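Local coordinates for lectin CEL-I, N-acetyl-D-galactosamine-specific C-type (Cucumaria echinata, PDB 1WMY), which binds N-acetyl-D-galactosamine as a calcium-dependent C-type lectin, holding the sugar at a protein-bound calcium ion, at residues K96-Q101 with G119-D124; Y111-H116 with N123-A128. One frame throughout, in Å; residues are numbered along the deposited sequence.

Contact 1: residues K96-Q101 with G119-D124. With CA (calcium ion), chain D; MPD ((4S)-2-methyl-2,4-pentanediol), chain F.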
loop_
_atom_site.group_PDB
_atom_site.type_symbol
_atom_site.label_atom_id
_atom_site.label_comp_id
_atom_site.label_asym_id
_atom_site.label_seq_id
_atom_site.Cartn_x
_atom_site.Cartn_y
_atom_site.Cartn_z
ATOM N N LYS A 96 -19.827 -16.967 -10.651
ATOM C CA LYS A 96 -19.753 -18.423 -10.381
ATOM C C LYS A 96 -20.817 -18.874 -9.438
ATOM O O LYS A 96 -20.554 -19.474 -8.408
ATOM C CB LYS A 96 -18.383 -18.816 -9.835
ATOM C CG LYS A 96 -18.037 -20.252 -10.048
ATOM C CD LYS A 96 -16.961 -20.687 -9.109
ATOM C CE LYS A 96 -16.682 -22.203 -9.089
ATOM N NZ LYS A 96 -16.137 -22.594 -10.347
ATOM N N TRP A 97 -22.032 -18.565 -9.835
ATOM C CA TRP A 97 -23.214 -18.934 -9.083
ATOM C C TRP A 97 -23.378 -20.397 -9.027
ATOM O O TRP A 97 -23.329 -21.083 -10.038
ATOM C CB TRP A 97 -24.484 -18.317 -9.677
ATOM C CG TRP A 97 -24.577 -16.820 -9.536
ATOM C CD1 TRP A 97 -24.570 -15.918 -10.571
ATOM C CD2 TRP A 97 -24.708 -16.035 -8.318
ATOM N NE1 TRP A 97 -24.607 -14.641 -10.077
ATOM C CE2 TRP A 97 -24.729 -14.675 -8.706
ATOM C CE3 TRP A 97 -24.827 -16.351 -6.954
ATOM C CZ2 TRP A 97 -24.895 -13.627 -7.793
ATOM C CZ3 TRP A 97 -24.938 -15.356 -6.037
ATOM C CH2 TRP A 97 -24.996 -13.968 -6.453
ATOM N N ALA A 98 -23.581 -20.897 -7.814
ATOM C CA ALA A 98 -23.931 -22.285 -7.616
ATOM C C ALA A 98 -25.293 -22.534 -8.312
ATOM O O ALA A 98 -26.113 -21.588 -8.516
ATOM C CB ALA A 98 -24.065 -22.548 -6.133
ATOM N N GLY A 99 -25.568 -23.797 -8.629
ATOM C CA GLY A 99 -26.863 -24.146 -9.198
ATOM C C GLY A 99 -27.965 -23.696 -8.284
ATOM O O GLY A 99 -27.887 -23.900 -7.077
ATOM N N GLY A 100 -28.982 -23.075 -8.886
ATOM C CA GLY A 100 -30.170 -22.631 -8.217
ATOM C C GLY A 100 -29.996 -21.305 -7.509
ATOM O O GLY A 100 -30.853 -20.885 -6.733
ATOM N N GLN A 101 -28.848 -20.669 -7.753
ATOM C CA GLN A 101 -28.553 -19.340 -7.179
ATOM C C GLN A 101 -28.316 -18.281 -8.281
ATOM O O GLN A 101 -27.872 -18.610 -9.352
ATOM C CB GLN A 101 -27.340 -19.451 -6.284
ATOM C CG GLN A 101 -27.397 -20.544 -5.202
ATOM C CD GLN A 101 -28.539 -20.375 -4.260
ATOM O OE1 GLN A 101 -28.953 -19.225 -3.986
ATOM N NE2 GLN A 101 -29.100 -21.513 -3.766
ATOM N N GLY A 119 -15.203 -25.474 -5.335
ATOM C CA GLY A 119 -14.326 -24.372 -5.694
ATOM C C GLY A 119 -14.876 -22.986 -5.298
ATOM O O GLY A 119 -14.445 -21.979 -5.831
ATOM N N GLY A 120 -15.812 -22.944 -4.355
ATOM C CA GLY A 120 -16.309 -21.719 -3.784
ATOM C C GLY A 120 -17.458 -21.088 -4.549
ATOM O O GLY A 120 -17.559 -19.876 -4.596
ATOM N N ALA A 121 -18.330 -21.930 -5.104
ATOM C CA ALA A 121 -19.476 -21.461 -5.846
ATOM C C ALA A 121 -20.356 -20.537 -4.985
ATOM O O ALA A 121 -20.496 -20.706 -3.751
ATOM C CB ALA A 121 -20.328 -22.685 -6.355
ATOM N N TRP A 122 -20.935 -19.548 -5.643
ATOM C CA TRP A 122 -21.566 -18.428 -4.936
ATOM C C TRP A 122 -22.994 -18.716 -4.529
ATOM O O TRP A 122 -23.743 -19.290 -5.250
ATOM C CB TRP A 122 -21.558 -17.218 -5.857
ATOM C CG TRP A 122 -20.228 -16.799 -6.312
ATOM C CD1 TRP A 122 -19.025 -17.347 -5.980
ATOM C CD2 TRP A 122 -19.958 -15.693 -7.148
ATOM N NE1 TRP A 122 -18.004 -16.663 -6.612
ATOM C CE2 TRP A 122 -18.549 -15.641 -7.344
ATOM C CE3 TRP A 122 -20.766 -14.746 -7.798
ATOM C CZ2 TRP A 122 -17.930 -14.613 -8.097
ATOM C CZ3 TRP A 122 -20.180 -13.776 -8.555
ATOM C CH2 TRP A 122 -18.765 -13.700 -8.705
ATOM N N ASN A 123 -23.374 -18.260 -3.336
ATOM C CA ASN A 123 -24.762 -18.265 -2.910
ATOM C C ASN A 123 -25.096 -16.837 -2.451
ATOM O O ASN A 123 -24.220 -16.070 -2.046
ATOM C CB ASN A 123 -24.890 -19.209 -1.739
ATOM C CG ASN A 123 -26.258 -19.160 -1.117
ATOM O OD1 ASN A 123 -27.245 -19.222 -1.815
ATOM N ND2 ASN A 123 -26.322 -19.102 0.192
ATOM N N ASP A 124 -26.367 -16.452 -2.566
ATOM C CA ASP A 124 -26.860 -15.259 -1.917
ATOM C C ASP A 124 -27.499 -15.660 -0.590
ATOM O O ASP A 124 -28.205 -16.663 -0.501
ATOM C CB ASP A 124 -27.841 -14.498 -2.771
ATOM C CG ASP A 124 -29.075 -15.308 -3.185
ATOM O OD1 ASP A 124 -29.050 -16.541 -3.107
ATOM O OD2 ASP A 124 -30.091 -14.726 -3.620
HETATM CA CA CA D . -29.589 -18.366 -1.729
HETATM C C1 MPD F . -30.684 -20.304 2.424
HETATM C C2 MPD F . -29.561 -20.465 1.436
HETATM O O2 MPD F . -29.382 -19.232 0.682
HETATM C CM MPD F . -28.345 -20.790 2.296
HETATM C C3 MPD F . -29.851 -21.582 0.440
HETATM C C4 MPD F . -31.038 -21.290 -0.443
HETATM O O4 MPD F . -30.661 -20.629 -1.621
HETATM C C5 MPD F . -31.766 -22.540 -0.829
#

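Contact 2: residues Y111-H116 with N123-A128. With CA (calcium ion), chain D.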
loop_
_atom_site.group_PDB
_atom_site.type_symbol
_atom_site.label_atom_id
_atom_site.label_comp_id
_atom_site.label_asym_id
_atom_site.label_seq_id
_atom_site.Cartn_x
_atom_site.Cartn_y
_atom_site.Cartn_z
ATOM N N TYR A 111 -27.022 -10.777 -0.321
ATOM C CA TYR A 111 -25.617 -10.687 0.046
ATOM C C TYR A 111 -24.884 -11.940 -0.389
ATOM O O TYR A 111 -25.246 -13.064 -0.022
ATOM C CB TYR A 111 -25.442 -10.536 1.539
ATOM C CG TYR A 111 -26.206 -9.375 2.123
ATOM C CD1 TYR A 111 -27.223 -9.578 3.018
ATOM C CD2 TYR A 111 -25.864 -8.084 1.782
ATOM C CE1 TYR A 111 -27.912 -8.506 3.545
ATOM C CE2 TYR A 111 -26.523 -7.006 2.231
ATOM C CZ TYR A 111 -27.539 -7.187 3.156
ATOM O OH TYR A 111 -28.197 -6.072 3.665
ATOM N N GLY A 112 -23.824 -11.724 -1.143
ATOM C CA GLY A 112 -23.075 -12.822 -1.757
ATOM C C GLY A 112 -21.985 -13.443 -0.894
ATOM O O GLY A 112 -21.354 -12.748 -0.091
ATOM N N GLN A 113 -21.729 -14.747 -1.095
ATOM C CA GLN A 113 -20.729 -15.496 -0.308
ATOM C C GLN A 113 -20.283 -16.699 -1.114
ATOM O O GLN A 113 -21.070 -17.214 -1.940
ATOM C CB GLN A 113 -21.348 -15.943 1.010
ATOM C CG GLN A 113 -22.561 -16.873 0.821
ATOM C CD GLN A 113 -23.274 -17.310 2.103
ATOM O OE1 GLN A 113 -24.054 -18.255 2.031
ATOM N NE2 GLN A 113 -23.031 -16.634 3.265
ATOM N N PHE A 114 -19.025 -17.143 -0.923
ATOM C CA PHE A 114 -18.553 -18.470 -1.400
ATOM C C PHE A 114 -19.158 -19.487 -0.454
ATOM O O PHE A 114 -19.220 -19.267 0.732
ATOM C CB PHE A 114 -17.007 -18.650 -1.277
ATOM C CG PHE A 114 -16.156 -17.840 -2.272
ATOM C CD1 PHE A 114 -14.756 -18.065 -2.339
ATOM C CD2 PHE A 114 -16.726 -16.911 -3.161
ATOM C CE1 PHE A 114 -13.961 -17.377 -3.237
ATOM C CE2 PHE A 114 -15.968 -16.217 -4.038
ATOM C CZ PHE A 114 -14.564 -16.443 -4.105
ATOM N N ARG A 115 -19.565 -20.624 -0.994
ATOM C CA ARG A 115 -19.655 -21.856 -0.211
ATOM C C ARG A 115 -18.262 -22.476 -0.077
ATOM O O ARG A 115 -17.376 -22.197 -0.911
ATOM C CB ARG A 115 -20.555 -22.832 -0.947
ATOM C CG ARG A 115 -22.004 -22.385 -0.997
ATOM C CD ARG A 115 -22.796 -23.472 -1.639
ATOM N NE ARG A 115 -24.176 -23.079 -1.787
ATOM C CZ ARG A 115 -25.066 -23.725 -2.513
ATOM N NH1 ARG A 115 -24.727 -24.857 -3.171
ATOM N NH2 ARG A 115 -26.297 -23.219 -2.572
ATOM N N HIS A 116 -18.079 -23.338 0.936
ATOM C CA HIS A 116 -16.836 -24.082 1.116
ATOM C C HIS A 116 -16.716 -25.230 0.101
ATOM O O HIS A 116 -15.680 -25.818 0.004
ATOM C CB HIS A 116 -16.710 -24.629 2.574
ATOM C CG HIS A 116 -17.557 -25.829 2.894
ATOM N ND1 HIS A 116 -18.907 -25.746 3.170
ATOM C CD2 HIS A 116 -17.228 -27.144 3.030
ATOM C CE1 HIS A 116 -19.382 -26.956 3.417
ATOM N NE2 HIS A 116 -18.380 -27.823 3.361
ATOM N N ASN A 123 -23.374 -18.260 -3.336
ATOM C CA ASN A 123 -24.762 -18.265 -2.910
ATOM C C ASN A 123 -25.096 -16.837 -2.451
ATOM O O ASN A 123 -24.220 -16.070 -2.046
ATOM C CB ASN A 123 -24.890 -19.209 -1.739
ATOM C CG ASN A 123 -26.258 -19.160 -1.117
ATOM O OD1 ASN A 123 -27.245 -19.222 -1.815
ATOM N ND2 ASN A 123 -26.322 -19.102 0.192
ATOM N N ASP A 124 -26.367 -16.452 -2.566
ATOM C CA ASP A 124 -26.860 -15.259 -1.917
ATOM C C ASP A 124 -27.499 -15.660 -0.590
ATOM O O ASP A 124 -28.205 -16.663 -0.501
ATOM C CB ASP A 124 -27.841 -14.498 -2.771
ATOM C CG ASP A 124 -29.075 -15.308 -3.185
ATOM O OD1 ASP A 124 -29.050 -16.541 -3.107
ATOM O OD2 ASP A 124 -30.091 -14.726 -3.620
ATOM N N ASN A 125 -27.287 -14.835 0.425
ATOM C CA ASN A 125 -27.789 -15.127 1.731
ATOM C C ASN A 125 -28.285 -13.827 2.397
ATOM O O ASN A 125 -28.250 -12.748 1.822
ATOM C CB ASN A 125 -26.696 -15.830 2.520
ATOM C CG ASN A 125 -27.231 -16.806 3.566
ATOM O OD1 ASN A 125 -28.230 -16.556 4.245
ATOM N ND2 ASN A 125 -26.472 -17.863 3.783
ATOM N N SER A 126 -28.754 -13.946 3.618
ATOM C CA SER A 126 -29.487 -12.869 4.212
ATOM C C SER A 126 -28.626 -12.047 5.185
ATOM O O SER A 126 -27.505 -12.381 5.490
ATOM C CB SER A 126 -30.706 -13.460 4.950
ATOM O OG SER A 126 -30.238 -14.119 6.117
ATOM N N ALA A 127 -29.233 -10.989 5.711
ATOM C CA ALA A 127 -28.590 -10.101 6.673
ATOM C C ALA A 127 -28.450 -10.736 8.057
ATOM O O ALA A 127 -27.785 -10.199 8.897
ATOM C CB ALA A 127 -29.364 -8.745 6.783
ATOM N N ALA A 128 -29.074 -11.846 8.312
ATOM C CA ALA A 128 -28.916 -12.468 9.604
ATOM C C ALA A 128 -27.897 -13.640 9.590
ATOM O O ALA A 128 -27.549 -14.170 10.629
ATOM C CB ALA A 128 -30.269 -12.958 10.095
HETATM CA CA CA D . -29.589 -18.366 -1.729
#

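Contact 1: residues K96-Q101 with G119-D124
Gln101 and the pair Asn123 and Asp124 meet at a calcium ion. Gln101 OE1 binds the metal at 2.5 Å. Asn123 gives OD1, while Asp124 gives both its backbone O and OD1; Asp124 OD2 accepts a hydrogen bond from Asn104 N. Gln101 OE1 therefore lies 2.8 Å from Asn123 OD1, a closeness that the shared ion explains. The two amide planes stand almost perpendicular, at 89°. The Gln101 chain is bent at chi2 (-59°), which folds its amide back to the ion. A 2-methyl-2,4-pentanediol molecule, probably from the crystallisation liquor, adds both hydroxyl oxygens. Gln101 NE2 donates to its O4 and Asn123 ND2 to its O2, so each amide serves metal and diol together. Asn123 ND2 also bonds to Gln113. Asp103 and Glu109 complete the shell. This is the sugar-binding calcium site of the C-type lectin fold. Gln101 begins the Gln-Pro-Asp sequence that goes with galactose-type specificity in this family, and both Gln101 and Asn123 bind N-acetylgalactosamine. Though a 1,3-diol, the ligand may stand in for the vicinal sugar hydroxyls that such sites bind.

Behind the metal, a single backbone bridge pairs Trp97 with Trp122. Trp122 N donates to Lys96 O at 2.8 Å, and Ala98 N donates to Trp122 O at 3.0 Å. A type II turn from Ala98 to Gln101 then carries the chain to the ion. Ala98 CB also packs on Ala121 CB at 3.7 Å. The indoles meet in a T-shaped stack: the edge of Trp122 points at the face of Trp97, with the planes at 80°. The Lys96 backbone N lies over one face of the Trp122 ring, and Lys96 CB makes a CH-pi contact with its five-membered ring. Trp122 NE1 is hydrogen-bonded to Gln54.

Contact 2: residues Y111-H116 with N123-A128
The beta hairpin of strands 111-115 and 122-125 carries part of the sugar-binding calcium site of this C-type lectin domain. Its strands run antiparallel with a marked twist, their short axes at 133°. Gln113 and Asn123 form a hydrogen-bonded pair. Asn123 N donates to Gln113 O at 2.9 Å, and Gln113 N donates back to Asn123 O. Gly112 and Asp124 follow as a non-hydrogen-bonded pair, with a CA-H...O contact from Asp124 CA to Tyr111 O. At the Tyr111 and Asn125 pair, Asn125 N gives a short bond of 2.7 Å to Tyr111 O, whereas the return bond from Tyr111 N is weak.

Gln113 and Asn123 lie side by side on one face of the hairpin, together with Asn125. Gln113 OE1 accepts two amide N-H groups there, from Asn123 ND2 and Asn125 ND2, each at 3.0 Å. Both donors come from the same face of the Gln113 amide plane. The bond from Asn125 is almost straight, at 177°. Gln113 CG sits between its backbone N and carbonyl carbon (chi1 61°), and the extended chain beyond it brings OE1 to both asparagines. The grip on ND2 probably helps to fix the Asn123 amide with OD1 turned to the calcium ion. Gln113 is thus a second-shell residue of the site.

Arg115, another N-acetylgalactosamine-binding residue, runs obliquely past Asn123, its NE 3.9 Å from Asn123 CB. At the other end, Ser126 N reaches a lone pair of Asn125 OD1, lying in the plane of that carbonyl. The Tyr111 ring, stacked on Trp24, turns its edge to the backbone of Ser126 and Ala127. Tyr111 CE1 lies 3.6 Å from Ala127 CB.

How the contacts relate
The centres of contacts 1 and 2 are about 9 Å apart, within one C-type lectin domain. Both use strand 122-125 and share Asn123 and Asp124. Along the chain, 96-101 comes first, in the long loop after strand 85-86. Strand 111-115 follows, and both contacts end on the returning strand. Contact 2 joins that strand to 111-115, its neighbour in the sheet; contact 1 joins it to the loop. Ala121 O and Arg115 N probably form a hydrogen bond between them, and Phe114 packs against Trp122. The sugar-binding calcium site therefore draws on both loop and sheet, with Gln101 and Arg115 reaching it from different segments.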